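Local coordinates for single domain haemoglobin (Campylobacter jejuni, PDB 2WY4), which binds heme, here with a cyanide ion on its iron, and probably handles oxygen and possibly nitric oxide as a bacterial globin, at residues T24-Y28 / Q52-A57; I30-Y35 / C100-A104. All blocks are in the same frame, centred on the assembly; numbering follows the deposited sequence.

Contact 1. Residues T24-Y28 / Q52-A57; sequences TNEFY and QPKALA. With HEM (protoporphyrin IX containing Fe), chain B; CYN (cyanide ion), chain C.
Y28 and Q52 meet at about a right angle on the distal side of the heme, their ring and amide planes 71° apart. The amide NE2 of Q52 gives a nearly straight hydrogen bond to the phenol OH of Y28 (2.9 Å, N-H...O angle 168°), with that oxygen in the amide plane. A bend at chi2 brings the Q52 amide to the phenol, and K46 holds its OE1. The Y28 OH in turn donates to the cyanide N, 2.5 Å away, with the ligand at the edge of the ring.

Next to the phenol, L56 CD2 lies 3.5 Å from F27 CD2, the two side chains crossing roughly at right angles, and also meets the Y28 OH; L56 CD1 rests on heme atom C1B. F27 sets CD2 over the centre of one face of the Y28 ring. Farther from the heme, T24 OG1 donates to the backbone oxygen P53 O (2.7 Å), from above the carbonyl plane and on the face opposite A57 N.

The segment axes, B helix on E helix of the globin fold, cross at 110°. The hydrogen-bond chain from Q52 through Y28 to cyanide leaves the phenol accepting one bond while giving another, which probably polarises its O-H toward the bound ligand.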
loop_
_atom_site.group_PDB
_atom_site.type_symbol
_atom_site.label_atom_id
_atom_site.label_comp_id
_atom_site.label_asym_id
_atom_site.label_seq_id
_atom_site.Cartn_x
_atom_site.Cartn_y
_atom_site.Cartn_z
ATOM N N THR A 24 3.847 7.772 3.141
ATOM C CA THR A 24 4.243 7.232 1.866
ATOM C C THR A 24 5.529 7.857 1.350
ATOM O O THR A 24 6.275 7.219 0.635
ATOM C CB THR A 24 3.138 7.254 0.837
ATOM O OG1 THR A 24 2.696 8.607 0.662
ATOM C CG2 THR A 24 1.942 6.468 1.346
ATOM N N ASN A 25 5.804 9.101 1.705
ATOM C CA ASN A 25 7.111 9.651 1.384
ATOM C C ASN A 25 8.193 8.766 1.999
ATOM O O ASN A 25 9.169 8.453 1.349
ATOM C CB ASN A 25 7.264 11.069 1.911
ATOM C CG ASN A 25 6.665 12.082 1.030
ATOM O OD1 ASN A 25 6.446 11.853 -0.154
ATOM N ND2 ASN A 25 6.408 13.237 1.613
ATOM N N GLU A 26 8.003 8.358 3.251
ATOM C CA GLU A 26 8.960 7.480 3.939
ATOM C C GLU A 26 9.027 6.100 3.275
ATOM O O GLU A 26 10.108 5.580 3.048
ATOM C CB GLU A 26 8.630 7.406 5.435
ATOM C CG GLU A 26 9.558 6.497 6.243
ATOM C CD GLU A 26 10.907 7.098 6.522
ATOM O OE1 GLU A 26 11.120 8.277 6.228
ATOM O OE2 GLU A 26 11.759 6.374 7.093
ATOM N N PHE A 27 7.882 5.556 2.894
ATOM C CA PHE A 27 7.838 4.295 2.168
ATOM C C PHE A 27 8.673 4.367 0.886
ATOM O O PHE A 27 9.496 3.470 0.650
ATOM C CB PHE A 27 6.392 3.943 1.822
ATOM C CG PHE A 27 6.230 2.886 0.771
ATOM C CD1 PHE A 27 6.305 1.544 1.086
ATOM C CD2 PHE A 27 5.970 3.241 -0.534
ATOM C CE1 PHE A 27 6.122 0.636 0.136
ATOM C CE2 PHE A 27 5.772 2.325 -1.489
ATOM C CZ PHE A 27 5.901 0.991 -1.158
ATOM N N TYR A 28 8.495 5.401 0.046
ATOM C CA TYR A 28 9.271 5.457 -1.179
ATOM C C TYR A 28 10.755 5.680 -0.928
ATOM O O TYR A 28 11.570 5.175 -1.665
ATOM C CB TYR A 28 8.733 6.535 -2.149
ATOM C CG TYR A 28 7.412 6.108 -2.784
ATOM C CD1 TYR A 28 7.363 5.014 -3.613
ATOM C CD2 TYR A 28 6.232 6.785 -2.540
ATOM C CE1 TYR A 28 6.208 4.583 -4.169
ATOM C CE2 TYR A 28 5.058 6.357 -3.120
ATOM C CZ TYR A 28 5.038 5.239 -3.912
ATOM O OH TYR A 28 3.844 4.813 -4.462
ATOM N N GLN A 52 2.185 10.897 -6.585
ATOM C CA GLN A 52 2.180 9.461 -6.299
ATOM C C GLN A 52 2.156 9.140 -4.792
ATOM O O GLN A 52 1.435 8.258 -4.387
ATOM C CB GLN A 52 3.304 8.753 -7.062
ATOM C CG GLN A 52 3.402 7.262 -6.760
ATOM C CD GLN A 52 2.177 6.537 -7.237
ATOM O OE1 GLN A 52 1.485 6.962 -8.168
ATOM N NE2 GLN A 52 1.909 5.386 -6.608
ATOM N N PRO A 53 2.940 9.826 -3.983
ATOM C CA PRO A 53 2.767 9.658 -2.534
ATOM C C PRO A 53 1.336 9.866 -2.090
ATOM O O PRO A 53 0.841 9.106 -1.276
ATOM C CB PRO A 53 3.744 10.670 -1.947
ATOM C CG PRO A 53 4.843 10.748 -2.982
ATOM C CD PRO A 53 4.113 10.669 -4.292
ATOM N N LYS A 54 0.644 10.852 -2.633
ATOM C CA LYS A 54 -0.735 11.064 -2.238
ATOM C C LYS A 54 -1.624 9.924 -2.752
ATOM O O LYS A 54 -2.521 9.434 -2.045
ATOM C CB LYS A 54 -1.210 12.421 -2.785
ATOM C CG LYS A 54 -0.648 13.624 -2.013
ATOM C CD LYS A 54 -1.135 14.941 -2.598
ATOM C CE LYS A 54 -0.218 16.143 -2.200
ATOM N NZ LYS A 54 -0.344 17.353 -3.091
ATOM N N ALA A 55 -1.357 9.473 -3.973
ATOM C CA ALA A 55 -2.160 8.424 -4.548
ATOM C C ALA A 55 -2.058 7.135 -3.716
ATOM O O ALA A 55 -3.045 6.437 -3.486
ATOM C CB ALA A 55 -1.742 8.137 -5.971
ATOM N N LEU A 56 -0.830 6.775 -3.301
ATOM C CA LEU A 56 -0.644 5.578 -2.503
ATOM C C LEU A 56 -1.326 5.724 -1.175
ATOM O O LEU A 56 -1.964 4.763 -0.711
ATOM C CB LEU A 56 0.842 5.287 -2.330
ATOM C CG LEU A 56 1.132 4.021 -1.524
ATOM C CD1 LEU A 56 0.463 2.778 -2.136
ATOM C CD2 LEU A 56 2.649 3.872 -1.382
ATOM N N ALA A 57 -1.170 6.875 -0.549
ATOM C CA ALA A 57 -1.809 7.098 0.734
ATOM C C ALA A 57 -3.323 6.919 0.616
ATOM O O ALA A 57 -3.954 6.326 1.475
ATOM C CB ALA A 57 -1.469 8.451 1.299
HETATM C CHA HEM B . 1.022 3.005 -9.050
HETATM C CHB HEM B . -1.287 1.506 -5.107
HETATM C CHC HEM B . 1.749 -2.223 -4.793
HETATM C CHD HEM B . 4.438 -0.331 -8.364
HETATM C C1A HEM B . 0.095 2.890 -8.084
HETATM C C2A HEM B . -1.034 3.742 -7.868
HETATM C C3A HEM B . -1.685 3.349 -6.758
HETATM C C4A HEM B . -0.940 2.214 -6.247
HETATM C CMA HEM B . -2.962 3.967 -6.170
HETATM C CAA HEM B . -1.429 4.918 -8.797
HETATM C CBA HEM B . -1.816 4.428 -10.194
HETATM C CGA HEM B . -3.265 4.189 -10.468
HETATM O O1A HEM B . -4.133 4.659 -9.686
HETATM O O2A HEM B . -3.554 3.558 -11.546
HETATM C C1B HEM B . -0.642 0.383 -4.663
HETATM C C2B HEM B . -1.030 -0.394 -3.542
HETATM C C3B HEM B . -0.186 -1.437 -3.457
HETATM C C4B HEM B . 0.751 -1.340 -4.521
HETATM C CMB HEM B . -2.151 -0.032 -2.576
HETATM C CAB HEM B . -0.112 -2.558 -2.412
HETATM C CBB HEM B . -1.193 -3.185 -1.982
HETATM C C1C HEM B . 2.726 -2.097 -5.752
HETATM C C2C HEM B . 3.799 -2.977 -6.054
HETATM C C3C HEM B . 4.518 -2.425 -7.009
HETATM C C4C HEM B . 3.960 -1.142 -7.350
HETATM C CMC HEM B . 4.001 -4.356 -5.406
HETATM C CAC HEM B . 5.763 -3.023 -7.642
HETATM C CBC HEM B . 6.920 -2.353 -7.563
HETATM C C1D HEM B . 3.727 0.742 -8.864
HETATM C C2D HEM B . 4.209 1.538 -9.927
HETATM C C3D HEM B . 3.179 2.580 -10.180
HETATM C C4D HEM B . 2.154 2.294 -9.231
HETATM C CMD HEM B . 5.511 1.347 -10.674
HETATM C CAD HEM B . 3.203 3.714 -11.190
HETATM C CBD HEM B . 3.499 5.013 -10.446
HETATM C CGD HEM B . 3.865 6.160 -11.338
HETATM O O1D HEM B . 4.843 6.842 -11.011
HETATM O O2D HEM B . 3.136 6.373 -12.345
HETATM N NA HEM B . 0.155 1.952 -7.075
HETATM N NB HEM B . 0.438 -0.218 -5.259
HETATM N NC HEM B . 2.841 -0.977 -6.562
HETATM N ND HEM B . 2.503 1.210 -8.445
HETATM FE FE HEM B . 1.471 0.490 -6.848
HETATM C C CYN C . 2.609 1.705 -5.726
HETATM N N CYN C . 3.214 2.463 -5.118
#

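Contact 2. Residues I30-Y35 / C100-A104; sequences IMFNDY and CLLKA
I30 and C100 meet where the B and G helices of the globin fold cross, helix 4-34 ending against helix 94-109. The axes of the short segments approach to 10.3 Å at an angle of 125°, and the nearest CA atoms belong to M31 and C100, 5.7 Å apart.

Apolar contacts fill the buried side. The C100 thiol is directed at the first helix and lies between several groups: SG is 3.6 Å from M31 CA, beside M31 CB, and 3.8 Å from I30 CG2. I30 spreads its two branches over different partners, because CG2 stands anti to the backbone N while CG1 lies beside that N (chi1 -70°). CG2 therefore faces C100, whereas CD1, at the end of the other branch, reaches A104 CB at 4.1 Å and the methylenes of K103. From its CB outward M31 leaves the contact, extended at its first two torsions, and its side chain also packs on V97, V38 and F42, about 5 Å from the heme.

One sulfur-aromatic contact adds to this. Y35, the first residue to leave helical geometry after the helix, brings its ring to C100 SG, which sits 4.8 Å from the centroid and 68° off the ring normal. The approach is oblique, with CE1 and CD1 nearest. I96, from C100's helix, also touches the Y35 side chain.

Charged groups close the solvent side. K103 leaves its helix with CG anti to the backbone N and bends at chi3, crossing I30 obliquely before it faces D34 from the opposite direction. Their salt bridge is long, at 3.6 Å between D34 OD2 and K103 NZ. Both carboxylate oxygens have partners: N33 ND2 donates to D34 OD1, and one water donates to this same OD1 while accepting from K103 NZ.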
loop_
_atom_site.group_PDB
_atom_site.type_symbol
_atom_site.label_atom_id
_atom_site.label_comp_id
_atom_site.label_asym_id
_atom_site.label_seq_id
_atom_site.Cartn_x
_atom_site.Cartn_y
_atom_site.Cartn_z
ATOM N N ILE A 30 12.456 4.471 1.636
ATOM C CA ILE A 30 12.947 3.140 2.026
ATOM C C ILE A 30 13.026 2.223 0.810
ATOM O O ILE A 30 14.037 1.586 0.572
ATOM C CB ILE A 30 12.053 2.527 3.109
ATOM C CG1 ILE A 30 12.221 3.259 4.438
ATOM C CG2 ILE A 30 12.373 1.047 3.272
ATOM C CD1 ILE A 30 11.101 3.045 5.401
ATOM N N MET A 31 11.963 2.166 0.031
ATOM C CA MET A 31 11.947 1.251 -1.069
ATOM C C MET A 31 12.977 1.578 -2.133
ATOM O O MET A 31 13.651 0.694 -2.624
ATOM C CB MET A 31 10.577 1.090 -1.689
ATOM C CG MET A 31 10.523 -0.007 -2.737
ATOM S SD MET A 31 8.844 -0.446 -3.233
ATOM C CE MET A 31 8.312 1.080 -3.991
ATOM N N PHE A 32 13.111 2.858 -2.492
ATOM C CA PHE A 32 14.081 3.231 -3.515
ATOM C C PHE A 32 15.511 3.031 -3.025
ATOM O O PHE A 32 16.404 2.732 -3.816
ATOM C CB PHE A 32 13.843 4.648 -4.016
ATOM C CG PHE A 32 12.529 4.820 -4.731
ATOM C CD1 PHE A 32 11.850 3.720 -5.273
ATOM C CD2 PHE A 32 11.975 6.069 -4.857
ATOM C CE1 PHE A 32 10.640 3.884 -5.936
ATOM C CE2 PHE A 32 10.765 6.224 -5.530
ATOM C CZ PHE A 32 10.102 5.145 -6.039
ATOM N N ASN A 33 15.728 3.172 -1.730
ATOM C CA ASN A 33 17.061 2.933 -1.155
ATOM C C ASN A 33 17.423 1.475 -1.073
ATOM O O ASN A 33 18.578 1.106 -1.353
ATOM C CB ASN A 33 17.135 3.458 0.271
ATOM C CG ASN A 33 18.520 3.292 0.860
ATOM O OD1 ASN A 33 19.423 4.025 0.497
ATOM N ND2 ASN A 33 18.714 2.265 1.692
ATOM N N ASP A 34 16.472 0.633 -0.653
ATOM C CA ASP A 34 16.740 -0.786 -0.392
ATOM C C ASP A 34 16.560 -1.632 -1.633
ATOM O O ASP A 34 17.180 -2.700 -1.777
ATOM C CB ASP A 34 15.789 -1.317 0.689
ATOM C CG ASP A 34 16.135 -0.862 2.089
ATOM O OD1 ASP A 34 17.159 -0.177 2.290
ATOM O OD2 ASP A 34 15.372 -1.151 3.054
ATOM N N TYR A 35 15.686 -1.162 -2.533
ATOM C CA TYR A 35 15.323 -1.888 -3.752
ATOM C C TYR A 35 15.391 -0.937 -4.963
ATOM O O TYR A 35 14.427 -0.712 -5.704
ATOM C CB TYR A 35 13.938 -2.519 -3.608
ATOM C CG TYR A 35 13.871 -3.468 -2.430
ATOM C CD1 TYR A 35 13.477 -3.025 -1.171
ATOM C CD2 TYR A 35 14.217 -4.800 -2.562
ATOM C CE1 TYR A 35 13.436 -3.872 -0.078
ATOM C CE2 TYR A 35 14.156 -5.672 -1.454
ATOM C CZ TYR A 35 13.751 -5.196 -0.227
ATOM O OH TYR A 35 13.691 -5.981 0.903
ATOM N N CYS A 100 8.680 -2.645 3.114
ATOM C CA CYS A 100 9.001 -1.233 3.159
ATOM C C CYS A 100 7.867 -0.433 3.815
ATOM O O CYS A 100 8.118 0.497 4.561
ATOM C CB CYS A 100 9.245 -0.703 1.756
ATOM S SG CYS A 100 10.690 -1.430 0.965
ATOM N N LEU A 101 6.628 -0.818 3.545
ATOM C CA LEU A 101 5.509 -0.135 4.170
ATOM C C LEU A 101 5.488 -0.353 5.683
ATOM O O LEU A 101 5.292 0.584 6.457
ATOM C CB LEU A 101 4.176 -0.590 3.588
ATOM C CG LEU A 101 2.934 0.087 4.167
ATOM C CD1 LEU A 101 2.950 1.596 3.875
ATOM C CD2 LEU A 101 1.694 -0.572 3.623
ATOM N N LEU A 102 5.691 -1.587 6.129
ATOM C CA LEU A 102 5.706 -1.848 7.557
ATOM C C LEU A 102 6.843 -1.109 8.256
ATOM O O LEU A 102 6.680 -0.605 9.384
ATOM C CB LEU A 102 5.738 -3.359 7.870
ATOM C CG LEU A 102 4.308 -3.932 8.041
ATOM C CD1 LEU A 102 3.707 -3.548 9.382
ATOM C CD2 LEU A 102 3.343 -3.521 6.911
ATOM N N LYS A 103 7.985 -1.011 7.596
ATOM C CA LYS A 103 9.076 -0.255 8.157
ATOM C C LYS A 103 8.743 1.239 8.251
ATOM O O LYS A 103 9.055 1.882 9.229
ATOM C CB LYS A 103 10.373 -0.493 7.374
ATOM C CG LYS A 103 11.514 0.284 7.933
ATOM C CD LYS A 103 12.842 -0.198 7.416
ATOM C CE LYS A 103 13.280 0.491 6.159
ATOM N NZ LYS A 103 14.779 0.582 6.121
ATOM N N ALA A 104 8.107 1.773 7.214
ATOM C CA ALA A 104 7.704 3.170 7.214
ATOM C C ALA A 104 6.747 3.433 8.380
ATOM O O ALA A 104 6.839 4.464 9.056
ATOM C CB ALA A 104 7.012 3.527 5.872
HETATM O O HOH W 1 16.259 1.907 4.124
#

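How the contacts relate
From the N terminus, helix 4-34 enters contact 1 first, through 24-28, and its last turn then enters contact 2 through 30-35. The chain next passes helix 44-48 and reaches 52-57 on helix 51-65, closing contact 1 over 23 intervening residues. It runs on through helix 74-86, which carries H84, before 100-104 closes contact 2 over 64. The segments alternate, so the two loops cross. Helix 4-34 is thereby tied to helix 51-65 and helix 94-109. The centres of the two contacts are about 11 Å apart, and the contacts touch directly: F27 of contact 1 packs on contact 2, its CD1 lying 3.4 Å from L101 N.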